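Local coordinates for ribose 5-phosphate isomerase (Trypanosoma cruzi, PDB 3M1P) that catalyses the interconversion of ribose 5-phosphate and ribulose 5-phosphate as a type B sugar-phosphate isomerase, at the interface of chains A and B. Coordinates in Å, arbitrary orientation; residue numbers count along the deposited sequence, not the author numbering. Chains: chain A/B, Ribose 5-phosphate isomerase.

The interface of chains A and B. Residues chain A 80, 82-85, 145, 149; chain B 77, 81.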
loop_
_atom_site.group_PDB
_atom_site.type_symbol
_atom_site.label_atom_id
_atom_site.label_comp_id
_atom_site.label_asym_id
_atom_site.label_seq_id
_atom_site.Cartn_x
_atom_site.Cartn_y
_atom_site.Cartn_z
ATOM N N ASN A 80 -21.273 0.507 6.470
ATOM C CA ASN A 80 -21.748 -0.867 6.347
ATOM C C ASN A 80 -22.824 -1.272 7.356
ATOM O O ASN A 80 -23.484 -2.290 7.172
ATOM C CB ASN A 80 -20.579 -1.854 6.388
ATOM C CG ASN A 80 -19.877 -1.951 5.061
ATOM O OD1 ASN A 80 -20.525 -2.082 4.022
ATOM N ND2 ASN A 80 -18.549 -1.891 5.082
ATOM N N VAL A 82 -25.458 0.339 7.635
ATOM C CA VAL A 82 -26.708 0.687 6.940
ATOM C C VAL A 82 -27.062 -0.441 5.964
ATOM O O VAL A 82 -26.245 -0.814 5.118
ATOM C CB VAL A 82 -26.641 2.082 6.253
ATOM C CG1 VAL A 82 -27.927 2.383 5.510
ATOM C CG2 VAL A 82 -26.371 3.175 7.289
ATOM N N PRO A 83 -28.264 -1.037 6.114
ATOM C CA PRO A 83 -28.610 -2.158 5.241
ATOM C C PRO A 83 -28.690 -1.730 3.779
ATOM O O PRO A 83 -29.187 -0.652 3.486
ATOM C CB PRO A 83 -29.986 -2.608 5.761
ATOM C CG PRO A 83 -30.075 -2.057 7.149
ATOM C CD PRO A 83 -29.334 -0.750 7.082
ATOM N N GLY A 84 -28.187 -2.570 2.880
ATOM C CA GLY A 84 -28.156 -2.242 1.459
ATOM C C GLY A 84 -26.822 -1.651 1.047
ATOM O O GLY A 84 -26.518 -1.551 -0.133
ATOM N N VAL A 85 -26.013 -1.264 2.024
ATOM C CA VAL A 85 -24.727 -0.649 1.734
ATOM C C VAL A 85 -23.628 -1.715 1.698
ATOM O O VAL A 85 -23.592 -2.632 2.539
ATOM C CB VAL A 85 -24.405 0.484 2.733
ATOM C CG1 VAL A 85 -22.949 0.920 2.634
ATOM C CG2 VAL A 85 -25.324 1.664 2.497
ATOM N N ILE A 145 -24.689 -11.800 2.052
ATOM C CA ILE A 145 -24.488 -10.574 2.841
ATOM C C ILE A 145 -25.841 -9.974 3.233
ATOM O O ILE A 145 -26.050 -9.591 4.395
ATOM C CB ILE A 145 -23.597 -9.525 2.099
ATOM C CG1 ILE A 145 -22.209 -10.126 1.802
ATOM C CG2 ILE A 145 -23.496 -8.233 2.912
ATOM C CD1 ILE A 145 -21.270 -9.241 1.004
ATOM N N GLU A 149 -27.741 -9.289 6.968
ATOM C CA GLU A 149 -28.531 -8.087 7.295
ATOM C C GLU A 149 -29.931 -8.421 7.804
ATOM O O GLU A 149 -30.362 -7.915 8.843
ATOM C CB GLU A 149 -28.693 -7.196 6.066
ATOM C CG GLU A 149 -27.603 -6.190 5.839
ATOM C CD GLU A 149 -27.676 -5.569 4.452
ATOM O OE1 GLU A 149 -28.499 -6.032 3.634
ATOM O OE2 GLU A 149 -26.901 -4.634 4.169
ATOM N N ILE B 77 -17.095 -6.188 4.710
ATOM C CA ILE B 77 -18.479 -5.773 4.490
ATOM C C ILE B 77 -19.393 -6.701 5.295
ATOM O O ILE B 77 -20.172 -6.228 6.127
ATOM C CB ILE B 77 -18.858 -5.771 2.976
ATOM C CG1 ILE B 77 -18.033 -4.709 2.230
ATOM C CG2 ILE B 77 -20.389 -5.526 2.793
ATOM C CD1 ILE B 77 -18.051 -4.822 0.731
ATOM N N LYS B 81 -21.842 -6.296 9.140
ATOM C CA LYS B 81 -23.309 -6.417 9.158
ATOM C C LYS B 81 -23.819 -6.994 10.476
ATOM O O LYS B 81 -25.013 -6.921 10.760
ATOM C CB LYS B 81 -23.803 -7.261 7.975
ATOM C CG LYS B 81 -23.493 -6.677 6.601
ATOM C CD LYS B 81 -23.903 -5.202 6.513
ATOM C CE LYS B 81 -23.924 -4.706 5.073
ATOM N NZ LYS B 81 -24.555 -3.352 5.022
#
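B:Lys81, just past helix 73-80 of its chain, reaches the end of the same helix in chain A, where A:Asn80 is the last helical residue and the following loop turns at A:Gly84 with a positive phi of 96°. The lysine amine NZ is ringed by chain A oxygens. B:Lys81 NZ donates to A:Asn80 O at 2.6 Å, tilted out of the carbonyl plane. B:Lys81 NZ also donates to A:Val85 O at 2.8 Å, in plane and on a lone pair. A:Val82 O lies 3.1 Å from B:Lys81 NZ, beyond the end of the chain, in a close, probably electrostatic contact. A:Glu149, on helix 136-150, supplies the charged partner: its carboxylate OE2 forms a salt bridge to B:Lys81 NZ at 2.8 Å through the anti lone pair. The same oxygen accepts from A:Gly84 N, which comes from above the carboxylate plane. This second bond ties the glutamate to the loop and probably helps position it for B:Lys81. The two side chains run side by side and point the same way, with A:Glu149 CG 3.9 Å from B:Lys81 CD. A bend at chi2 (-49°) and an extended end bring B:Lys81 CD and CE alongside A:Glu149 and NZ among the oxygens. A:Ile145 CG2 packs against B:Lys81 CG at 4.0 Å and also touches B:Ile77 CG2. The side chains of A:Asn80 and B:Ile77 pack at about a right angle, with A:Asn80 OD1 3.7 Å from B:Ile77 CG2. Repeated by two-fold symmetry, the contact probably helps hold the subunits together.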